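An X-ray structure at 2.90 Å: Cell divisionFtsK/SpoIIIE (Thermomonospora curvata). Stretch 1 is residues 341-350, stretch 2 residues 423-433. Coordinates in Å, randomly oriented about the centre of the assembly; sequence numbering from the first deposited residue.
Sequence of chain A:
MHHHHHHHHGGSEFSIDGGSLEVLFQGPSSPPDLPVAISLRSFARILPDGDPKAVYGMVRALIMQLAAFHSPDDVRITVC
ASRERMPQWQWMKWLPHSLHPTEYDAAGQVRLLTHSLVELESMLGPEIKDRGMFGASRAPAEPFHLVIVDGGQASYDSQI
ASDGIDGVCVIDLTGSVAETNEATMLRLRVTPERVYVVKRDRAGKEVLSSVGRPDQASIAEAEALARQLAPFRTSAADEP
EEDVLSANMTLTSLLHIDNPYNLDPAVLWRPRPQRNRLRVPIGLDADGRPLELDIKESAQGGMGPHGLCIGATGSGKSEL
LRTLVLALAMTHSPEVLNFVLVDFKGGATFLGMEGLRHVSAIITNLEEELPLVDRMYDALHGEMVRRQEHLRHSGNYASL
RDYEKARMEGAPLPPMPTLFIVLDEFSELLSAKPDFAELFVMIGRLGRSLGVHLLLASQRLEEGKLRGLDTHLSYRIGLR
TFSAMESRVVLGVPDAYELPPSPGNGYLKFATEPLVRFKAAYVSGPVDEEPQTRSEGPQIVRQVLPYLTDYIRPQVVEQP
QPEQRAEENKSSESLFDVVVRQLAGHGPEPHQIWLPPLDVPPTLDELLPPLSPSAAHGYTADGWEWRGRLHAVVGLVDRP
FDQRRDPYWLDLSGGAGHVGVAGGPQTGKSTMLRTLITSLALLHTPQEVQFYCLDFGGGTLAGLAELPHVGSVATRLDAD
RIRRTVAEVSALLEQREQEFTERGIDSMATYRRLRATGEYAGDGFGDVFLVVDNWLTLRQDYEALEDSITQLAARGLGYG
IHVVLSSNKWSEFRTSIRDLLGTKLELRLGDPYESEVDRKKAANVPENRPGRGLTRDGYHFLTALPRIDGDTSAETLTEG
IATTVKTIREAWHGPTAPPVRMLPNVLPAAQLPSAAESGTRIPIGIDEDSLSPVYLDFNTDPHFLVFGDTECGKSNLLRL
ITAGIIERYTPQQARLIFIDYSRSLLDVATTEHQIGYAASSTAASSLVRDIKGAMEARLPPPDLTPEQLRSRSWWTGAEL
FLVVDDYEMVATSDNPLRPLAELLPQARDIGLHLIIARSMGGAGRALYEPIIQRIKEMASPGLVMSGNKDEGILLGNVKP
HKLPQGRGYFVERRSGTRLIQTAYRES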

# COMPACT_ATOMS: atom_id res chain seq x y z
N LEU A 341 -7.05 28.50 22.32
CA LEU A 341 -7.50 28.04 23.63
C LEU A 341 -7.13 26.58 23.85
O LEU A 341 -7.61 25.69 23.15
N VAL A 342 -6.27 26.34 24.83
CA VAL A 342 -5.74 25.00 25.07
C VAL A 342 -5.99 24.53 26.50
O VAL A 342 -5.70 25.24 27.46
N ASP A 343 -6.54 23.32 26.63
CA ASP A 343 -6.69 22.68 27.93
C ASP A 343 -6.09 21.29 27.89
O ASP A 343 -6.48 20.46 27.07
N PHE A 344 -5.13 21.03 28.77
CA PHE A 344 -4.43 19.75 28.78
C PHE A 344 -5.36 18.60 29.16
O PHE A 344 -5.32 17.53 28.56
N LYS A 345 -6.21 18.83 30.16
CA LYS A 345 -7.18 17.83 30.58
C LYS A 345 -8.56 18.15 30.00
O LYS A 345 -8.78 19.25 29.49
N GLY A 346 -9.47 17.19 30.08
CA GLY A 346 -10.78 17.33 29.47
C GLY A 346 -11.69 18.37 30.10
O GLY A 346 -12.84 18.07 30.44
N GLY A 347 -11.19 19.59 30.25
CA GLY A 347 -11.97 20.67 30.82
C GLY A 347 -12.86 21.32 29.78
O GLY A 347 -12.47 21.48 28.63
N ALA A 348 -14.07 21.69 30.19
CA ALA A 348 -15.00 22.36 29.30
C ALA A 348 -14.97 23.86 29.53
O ALA A 348 -16.00 24.53 29.51
N THR A 349 -13.77 24.39 29.75
CA THR A 349 -13.58 25.81 30.00
C THR A 349 -14.01 26.64 28.80
O THR A 349 -14.75 27.62 28.94
N PHE A 350 -13.56 26.25 27.61
CA PHE A 350 -13.83 27.01 26.40
C PHE A 350 -14.96 26.40 25.58
O PHE A 350 -14.98 26.50 24.36
N LEU A 423 -3.18 28.38 27.79
CA LEU A 423 -2.92 26.97 28.04
C LEU A 423 -3.25 26.62 29.49
O LEU A 423 -2.54 27.03 30.41
N ASP A 424 -4.33 25.86 29.69
CA ASP A 424 -4.73 25.45 31.02
C ASP A 424 -4.02 24.15 31.42
O ASP A 424 -3.69 23.34 30.56
N GLU A 425 -3.79 23.99 32.72
CA GLU A 425 -3.15 22.80 33.27
C GLU A 425 -1.78 22.53 32.65
O GLU A 425 -1.45 21.38 32.34
N PHE A 426 -0.98 23.58 32.50
CA PHE A 426 0.35 23.44 31.92
C PHE A 426 1.29 22.72 32.89
O PHE A 426 2.32 22.19 32.48
N SER A 427 0.92 22.70 34.16
CA SER A 427 1.73 22.06 35.19
C SER A 427 1.77 20.55 34.99
O SER A 427 2.85 19.95 34.95
N GLU A 428 0.60 19.93 34.85
CA GLU A 428 0.53 18.49 34.64
C GLU A 428 0.76 18.14 33.18
O GLU A 428 0.73 16.97 32.80
N LEU A 429 1.00 19.16 32.36
CA LEU A 429 1.40 18.95 30.98
C LEU A 429 2.91 18.76 30.93
O LEU A 429 3.41 17.86 30.26
N LEU A 430 3.62 19.62 31.65
CA LEU A 430 5.08 19.55 31.70
C LEU A 430 5.55 18.30 32.44
O LEU A 430 6.63 17.78 32.17
N SER A 431 4.74 17.83 33.38
CA SER A 431 5.06 16.61 34.12
C SER A 431 4.75 15.39 33.26
O SER A 431 5.01 14.25 33.67
N ALA A 432 4.20 15.63 32.08
CA ALA A 432 3.95 14.57 31.11
C ALA A 432 4.99 14.62 30.00
O ALA A 432 5.66 13.63 29.71
N LYS A 433 5.11 15.78 29.37
CA LYS A 433 6.11 15.99 28.32
C LYS A 433 6.94 17.22 28.63
O LYS A 433 6.64 18.32 28.16

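Two parallel strands set the frame: Asp424 N donates to Val342 O (2.7 Å) and Phe344 N to Asp424 O (3.3 Å), so neighbouring side chains emerge in register. Val342 (chi1 t) and Leu423 (t, t) share one face of the sheet, where Val342 CG1 meets Leu423 CG at 3.8 Å, a close apolar fit.

The opposite face carries Asp343 and Asp424, both with chi1 t and chi2 -19°. Their like charges lie close together, Asp343 OD2 to Asp424 OD2 at 4.0 Å. Asp343 OD1 accepts from Lys345 N (3.3 Å), bracing the turn after the strand, while both carboxylate oxygens of Asp424 find hydrogen bonds elsewhere in the structure.

Phe344 is the centrepiece. With chi1 t and chi2 71°, the Phe344 ring reaches the helix of the second stretch and lies with its face against Leu429, whose CA sits 3.8 Å from the Phe344 ring centroid, almost on the normal. Leu429 (t, t) also brings CD1 to 3.5 Å from Phe344 CD1, and Ala432 adds an apolar methyl, its CB 4.0 Å from Phe344 CZ.

At the margin Lys345 (m, t, p, t) lays its aliphatic chain near Glu425 (m, m), CG to CG 4.1 Å. Lys345 NZ forms a long salt bridge with Glu428 OE1 (3.9 Å); the Glu428 chi1, -111°, lies between wells.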

# COMPACT_ATOMS: atom_id res chain seq x y z
CB LEU A 341 -9.00 28.25 23.76
CG LEU A 341 -9.45 29.66 23.41
CD1 LEU A 341 -10.96 29.80 23.48
CD2 LEU A 341 -8.77 30.68 24.31
CB VAL A 342 -4.23 24.94 24.79
CG1 VAL A 342 -3.69 23.54 25.03
CG2 VAL A 342 -3.93 25.39 23.37
CB ASP A 343 -8.17 22.62 28.34
CG ASP A 343 -8.36 22.37 29.82
OD1 ASP A 343 -7.41 21.89 30.48
OD2 ASP A 343 -9.46 22.65 30.33
CB PHE A 344 -3.24 19.79 29.74
CG PHE A 344 -2.53 18.48 29.88
CD1 PHE A 344 -1.76 17.98 28.84
CD2 PHE A 344 -2.63 17.74 31.05
CE1 PHE A 344 -1.10 16.78 28.96
CE2 PHE A 344 -1.97 16.53 31.17
CZ PHE A 344 -1.21 16.05 30.13
CB LYS A 345 -7.24 17.75 32.11
CG LYS A 345 -5.86 17.71 32.77
CD LYS A 345 -5.95 17.37 34.24
CE LYS A 345 -6.81 16.13 34.48
NZ LYS A 345 -6.74 15.67 35.89
CB ALA A 348 -16.41 21.82 29.51
CB THR A 349 -12.11 26.14 30.32
OG1 THR A 349 -11.68 25.36 31.45
CG2 THR A 349 -11.94 27.61 30.64
CB PHE A 350 -12.57 27.11 25.55
CG PHE A 350 -11.32 27.37 26.35
CD1 PHE A 350 -11.04 28.64 26.82
CD2 PHE A 350 -10.44 26.34 26.64
CE1 PHE A 350 -9.89 28.88 27.56
CE2 PHE A 350 -9.30 26.58 27.38
CZ PHE A 350 -9.02 27.85 27.83
CB LEU A 423 -1.46 26.62 27.73
CG LEU A 423 -1.12 25.18 27.36
CD1 LEU A 423 0.25 25.12 26.71
CD2 LEU A 423 -1.16 24.25 28.56
CB ASP A 424 -6.25 25.26 31.09
CG ASP A 424 -6.79 25.33 32.50
OD1 ASP A 424 -6.00 25.18 33.46
OD2 ASP A 424 -8.01 25.55 32.67
CB GLU A 425 -4.05 21.57 33.07
CG GLU A 425 -5.36 21.65 33.82
CD GLU A 425 -5.17 21.83 35.31
OE1 GLU A 425 -6.07 22.39 35.97
OE2 GLU A 425 -4.11 21.40 35.83
CB PHE A 426 0.92 24.80 31.56
CG PHE A 426 1.43 25.58 32.73
CD1 PHE A 426 0.56 26.22 33.59
CD2 PHE A 426 2.79 25.68 32.98
CE1 PHE A 426 1.03 26.94 34.67
CE2 PHE A 426 3.27 26.40 34.05
CZ PHE A 426 2.38 27.03 34.90
CB SER A 427 1.19 22.38 36.58
OG SER A 427 1.94 21.72 37.59
CB GLU A 428 -0.81 17.94 35.12
CG GLU A 428 -0.70 17.05 36.36
CD GLU A 428 -2.03 16.51 36.82
OE1 GLU A 428 -3.07 16.97 36.31
OE2 GLU A 428 -2.04 15.62 37.70
CB LEU A 429 0.96 20.13 30.10
CG LEU A 429 1.17 20.04 28.58
CD1 LEU A 429 0.10 20.83 27.86
CD2 LEU A 429 2.55 20.54 28.17
CB LEU A 430 5.66 20.80 32.36
CG LEU A 430 5.56 22.10 31.56
CD1 LEU A 430 6.17 23.26 32.33
CD2 LEU A 430 6.24 21.94 30.21
CB SER A 431 4.29 16.55 35.44
OG SER A 431 2.91 16.37 35.22
CB ALA A 432 2.55 14.68 30.55
CB LYS A 433 5.44 16.12 26.96
CG LYS A 433 4.40 15.05 26.66
CD LYS A 433 4.48 14.57 25.23
CE LYS A 433 5.80 13.87 24.96
NZ LYS A 433 5.87 13.32 23.58